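Local coordinates for endo-beta-1,4-glucanase (Ampullaria crossean, PDB 5XBU), which probably hydrolyses internal beta-1,4-glucosidic bonds of cellulose, as a snail endoglucanase of glycoside hydrolase family 45, at residues L53-Y64 against V139-Q149. Numbering follows the deposited sequence.
Sequences LQKHVTAPSERY and VHFDLQDQVGQ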
loop_
_atom_site.group_PDB
_atom_site.type_symbol
_atom_site.label_atom_id
_atom_site.label_comp_id
_atom_site.label_asym_id
_atom_site.label_seq_id
_atom_site.Cartn_x
_atom_site.Cartn_y
_atom_site.Cartn_z
ATOM N N LEU A 53 -1.937 3.109 -14.025
ATOM C CA LEU A 53 -0.962 4.172 -13.835
ATOM C C LEU A 53 -1.586 5.451 -13.302
ATOM O O LEU A 53 -0.863 6.302 -12.776
ATOM C CB LEU A 53 -0.278 4.479 -15.184
ATOM C CG LEU A 53 0.576 3.342 -15.718
ATOM C CD1 LEU A 53 1.154 3.724 -17.052
ATOM C CD2 LEU A 53 1.694 2.954 -14.734
ATOM N N GLN A 54 -2.906 5.607 -13.438
ATOM C CA GLN A 54 -3.588 6.877 -13.193
ATOM C C GLN A 54 -4.339 6.943 -11.869
ATOM O O GLN A 54 -4.507 8.047 -11.319
ATOM C CB GLN A 54 -4.616 7.131 -14.304
ATOM C CG GLN A 54 -4.025 7.329 -15.670
ATOM C CD GLN A 54 -5.049 7.147 -16.772
ATOM O OE1 GLN A 54 -6.102 6.542 -16.581
ATOM N NE2 GLN A 54 -4.733 7.674 -17.952
ATOM N N LYS A 55 -4.873 5.822 -11.412
ATOM C CA LYS A 55 -5.813 5.791 -10.296
ATOM C C LYS A 55 -5.095 5.598 -8.974
ATOM O O LYS A 55 -3.869 5.545 -8.927
ATOM C CB LYS A 55 -6.891 4.752 -10.531
ATOM C CG LYS A 55 -7.829 5.127 -11.663
ATOM C CD LYS A 55 -9.094 4.292 -11.609
ATOM C CE LYS A 55 -10.055 4.672 -12.667
ATOM N NZ LYS A 55 -11.333 3.954 -12.469
ATOM N N HIS A 56 -5.878 5.547 -7.890
ATOM C CA HIS A 56 -5.354 5.314 -6.551
ATOM C C HIS A 56 -5.136 3.809 -6.394
ATOM O O HIS A 56 -6.030 3.065 -5.975
ATOM C CB HIS A 56 -6.347 5.825 -5.525
ATOM C CG HIS A 56 -6.506 7.288 -5.532
ATOM N ND1 HIS A 56 -7.714 7.897 -5.275
ATOM C CD2 HIS A 56 -5.614 8.291 -5.734
ATOM C CE1 HIS A 56 -7.567 9.217 -5.358
ATOM N NE2 HIS A 56 -6.301 9.481 -5.629
ATOM N N VAL A 57 -3.930 3.391 -6.759
ATOM C CA VAL A 57 -3.525 1.999 -6.689
ATOM C C VAL A 57 -2.219 1.910 -5.902
ATOM O O VAL A 57 -1.445 2.875 -5.791
ATOM C CB VAL A 57 -3.437 1.363 -8.102
ATOM C CG1 VAL A 57 -4.823 1.317 -8.732
ATOM C CG2 VAL A 57 -2.421 2.062 -9.002
ATOM N N THR A 58 -1.994 0.735 -5.328
ATOM C CA THR A 58 -0.896 0.529 -4.415
ATOM C C THR A 58 -0.208 -0.819 -4.638
ATOM O O THR A 58 -0.809 -1.802 -5.085
ATOM C CB THR A 58 -1.381 0.686 -2.949
ATOM O OG1 THR A 58 -0.303 0.572 -2.028
ATOM C CG2 THR A 58 -2.452 -0.315 -2.523
ATOM N N ALA A 59 1.062 -0.827 -4.239
ATOM C CA ALA A 59 1.900 -2.008 -4.056
ATOM C C ALA A 59 2.173 -2.147 -2.563
ATOM O O ALA A 59 3.064 -1.470 -2.031
ATOM C CB ALA A 59 3.205 -1.844 -4.831
ATOM N N PRO A 60 1.443 -3.003 -1.852
ATOM C CA PRO A 60 1.736 -3.217 -0.434
ATOM C C PRO A 60 2.978 -4.064 -0.253
ATOM O O PRO A 60 3.349 -4.872 -1.106
ATOM C CB PRO A 60 0.503 -3.962 0.098
ATOM C CG PRO A 60 -0.549 -3.791 -0.965
ATOM C CD PRO A 60 0.227 -3.742 -2.244
ATOM N N SER A 61 3.546 -3.960 0.937
ATOM C CA SER A 61 4.587 -4.866 1.360
ATOM C C SER A 61 4.152 -6.326 1.173
ATOM O O SER A 61 2.988 -6.699 1.365
ATOM C CB SER A 61 4.971 -4.524 2.803
ATOM O OG SER A 61 3.847 -4.406 3.649
ATOM N N GLU A 62 5.158 -7.135 0.841
ATOM C CA GLU A 62 4.968 -8.491 0.336
ATOM C C GLU A 62 4.086 -9.375 1.217
ATOM O O GLU A 62 3.227 -10.095 0.697
ATOM C CB GLU A 62 6.358 -9.119 0.194
ATOM C CG GLU A 62 6.392 -10.502 -0.415
ATOM C CD GLU A 62 7.805 -10.994 -0.638
ATOM O OE1 GLU A 62 7.974 -12.225 -0.588
ATOM O OE2 GLU A 62 8.731 -10.191 -0.879
ATOM N N ARG A 63 4.325 -9.404 2.529
ATOM C CA ARG A 63 3.588 -10.349 3.359
ATOM C C ARG A 63 2.112 -9.992 3.475
ATOM O O ARG A 63 1.289 -10.899 3.638
ATOM C CB ARG A 63 4.262 -10.524 4.713
ATOM C CG ARG A 63 5.605 -11.234 4.628
ATOM C CD ARG A 63 5.472 -12.768 4.360
ATOM N NE ARG A 63 6.824 -13.335 4.197
ATOM C CZ ARG A 63 7.516 -13.324 3.066
ATOM N NH1 ARG A 63 6.927 -12.969 1.932
ATOM N NH2 ARG A 63 8.801 -13.644 3.091
ATOM N N TYR A 64 1.726 -8.719 3.376
ATOM C CA TYR A 64 0.309 -8.407 3.232
ATOM C C TYR A 64 -0.178 -8.755 1.834
ATOM O O TYR A 64 -1.239 -9.364 1.669
ATOM C CB TYR A 64 -0.006 -6.938 3.574
ATOM C CG TYR A 64 -1.443 -6.609 3.290
ATOM C CD1 TYR A 64 -2.478 -7.154 4.042
ATOM C CD2 TYR A 64 -1.780 -5.814 2.213
ATOM C CE1 TYR A 64 -3.798 -6.911 3.737
ATOM C CE2 TYR A 64 -3.087 -5.578 1.887
ATOM C CZ TYR A 64 -4.105 -6.114 2.638
ATOM O OH TYR A 64 -5.394 -5.843 2.260
ATOM N N VAL A 139 2.517 -2.930 8.202
ATOM C CA VAL A 139 2.303 -3.004 6.771
ATOM C C VAL A 139 2.752 -1.678 6.182
ATOM O O VAL A 139 2.765 -0.642 6.864
ATOM C CB VAL A 139 0.821 -3.313 6.438
ATOM C CG1 VAL A 139 -0.093 -2.188 6.799
ATOM C CG2 VAL A 139 0.643 -3.747 4.994
ATOM N N HIS A 140 3.131 -1.726 4.908
ATOM C CA HIS A 140 3.544 -0.563 4.142
ATOM C C HIS A 140 2.748 -0.524 2.850
ATOM O O HIS A 140 2.568 -1.555 2.204
ATOM C CB HIS A 140 5.024 -0.626 3.829
ATOM C CG HIS A 140 5.530 0.602 3.179
ATOM N ND1 HIS A 140 5.795 1.730 3.920
ATOM C CD2 HIS A 140 5.755 0.896 1.876
ATOM C CE1 HIS A 140 6.171 2.674 3.079
ATOM N NE2 HIS A 140 6.166 2.203 1.839
ATOM N N PHE A 141 2.331 0.667 2.435
ATOM C CA PHE A 141 1.666 0.875 1.145
ATOM C C PHE A 141 2.510 1.798 0.279
ATOM O O PHE A 141 2.660 2.979 0.595
ATOM C CB PHE A 141 0.240 1.391 1.311
ATOM C CG PHE A 141 -0.632 0.401 2.008
ATOM C CD1 PHE A 141 -1.083 -0.741 1.335
ATOM C CD2 PHE A 141 -0.962 0.540 3.360
ATOM C CE1 PHE A 141 -1.832 -1.699 1.982
ATOM C CE2 PHE A 141 -1.728 -0.419 3.995
ATOM C CZ PHE A 141 -2.160 -1.537 3.324
ATOM N N ASP A 142 3.037 1.266 -0.825
ATOM C CA ASP A 142 3.718 2.077 -1.820
ATOM C C ASP A 142 2.656 2.553 -2.801
ATOM O O ASP A 142 1.924 1.744 -3.370
ATOM C CB ASP A 142 4.814 1.258 -2.501
ATOM C CG ASP A 142 5.992 2.095 -2.968
ATOM O OD1 ASP A 142 5.968 3.326 -2.823
ATOM O OD2 ASP A 142 6.934 1.462 -3.493
ATOM N N LEU A 143 2.545 3.855 -2.990
ATOM C CA LEU A 143 1.422 4.426 -3.713
ATOM C C LEU A 143 1.867 4.852 -5.115
ATOM O O LEU A 143 2.800 5.636 -5.265
ATOM C CB LEU A 143 0.852 5.640 -2.955
ATOM C CG LEU A 143 0.524 5.347 -1.468
ATOM C CD1 LEU A 143 -0.002 6.595 -0.827
ATOM C CD2 LEU A 143 -0.468 4.200 -1.322
ATOM N N GLN A 144 1.182 4.341 -6.138
ATOM C CA GLN A 144 1.506 4.676 -7.532
ATOM C C GLN A 144 1.332 6.175 -7.763
ATOM O O GLN A 144 0.290 6.749 -7.431
ATOM C CB GLN A 144 0.553 3.900 -8.427
ATOM C CG GLN A 144 0.672 4.199 -9.926
ATOM C CD GLN A 144 2.005 3.825 -10.504
ATOM O OE1 GLN A 144 2.839 4.688 -10.782
ATOM N NE2 GLN A 144 2.230 2.508 -10.671
ATOM N N ASP A 145 2.349 6.795 -8.370
ATOM C CA ASP A 145 2.347 8.240 -8.572
ATOM C C ASP A 145 2.722 8.618 -10.002
ATOM O O ASP A 145 3.123 9.757 -10.236
ATOM C CB ASP A 145 3.285 8.933 -7.561
ATOM C CG ASP A 145 3.070 10.461 -7.460
ATOM O OD1 ASP A 145 1.916 10.962 -7.537
ATOM O OD2 ASP A 145 4.080 11.171 -7.299
ATOM N N GLN A 146 2.583 7.694 -10.966
ATOM C CA GLN A 146 3.063 7.941 -12.327
ATOM C C GLN A 146 2.547 9.251 -12.894
ATOM O O GLN A 146 3.286 9.959 -13.586
ATOM C CB GLN A 146 2.716 6.764 -13.254
ATOM C CG GLN A 146 3.033 7.001 -14.754
ATOM C CD GLN A 146 4.096 6.071 -15.321
ATOM O OE1 GLN A 146 4.926 5.533 -14.610
ATOM N NE2 GLN A 146 4.076 5.900 -16.635
ATOM N N VAL A 147 1.284 9.592 -12.637
ATOM C CA VAL A 147 0.679 10.803 -13.201
ATOM C C VAL A 147 0.458 11.883 -12.143
ATOM O O VAL A 147 -0.326 12.830 -12.347
ATOM C CB VAL A 147 -0.593 10.491 -14.004
ATOM C CG1 VAL A 147 -0.307 9.431 -15.036
ATOM C CG2 VAL A 147 -1.756 10.087 -13.095
ATOM N N GLY A 148 1.159 11.781 -11.024
ATOM C CA GLY A 148 1.050 12.804 -10.013
ATOM C C GLY A 148 -0.169 12.694 -9.129
ATOM O O GLY A 148 -0.507 13.669 -8.446
ATOM N N GLN A 149 -0.827 11.529 -9.090
ATOM C CA GLN A 149 -2.060 11.418 -8.315
ATOM C C GLN A 149 -1.819 11.480 -6.814
ATOM O O GLN A 149 -2.717 11.887 -6.054
ATOM C CB GLN A 149 -2.819 10.145 -8.687
ATOM C CG GLN A 149 -2.101 8.786 -8.456
ATOM C CD GLN A 149 -1.318 8.313 -9.679
ATOM O OE1 GLN A 149 -0.474 9.029 -10.229
ATOM N NE2 GLN A 149 -1.615 7.093 -10.126
HETATM O O HOH W 1 -5.457 11.987 -6.337
HETATM O O HOH W 2 -1.948 5.780 -6.019
#
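Gln-149 reaches across to the end of helix 50-54 and spends both N-H groups of its amide on main-chain carbonyls. NE2 donates to Lys-55 O at 3.0 Å, almost straight (171°) and in the amide plane, and to Leu-53 O at 2.9 Å, where it arrives from above the carbonyl plane. The bend at chi2 brings the amide between the carbonyls of Leu-53 and Lys-55, and its rotation is fixed from the other end, since Val-147 N donates to Gln-149 OE1 in the carbonyl plane. Alongside, Leu-53 and Gln-146 run in the same direction, with CD1 of the leucine 3.7 Å from NE2 of the glutamine. Further along, CG2 of Val-57 lies 3.5 Å from CB of Gln-144.

Between the end of helix 50-54 and helix 62-65, strands 57-60 and 140-144 pair antiparallel within the double-psi beta-barrel of family 45 enzymes. Asp-142 O takes two donors here: Ala-59 N in the carbonyl plane and, from above it, the hydroxyl of Thr-58 at 2.9 Å. With OG1 anti to the backbone N (chi1 -176°), this threonine turns its hydroxyl onto the neighbouring strand and also sets it at the edge of the Phe-141 ring. The same CD1/CE1 part of the ring also meets Pro-60, CE1 being 3.8 Å from CB, and the edge of the Phe-141 ring is directed at the face of Tyr-64 in an offset edge-to-face pair, planes at 77°. CG2 of Val-139 packs against CB of Tyr-64, while Ser-61 OG accepts from His-140 N at 3.0 Å.

Val-82 and Leu-84 of strand 81-86 pack against Phe-141, on the face that also carries Thr-58, Pro-60 and Leu-143, and Glu-164 binds the tyrosine hydroxyl. On the face bearing Asp-142, Thr-28 of strand 22-30 hydrogen-bonds its carboxylate.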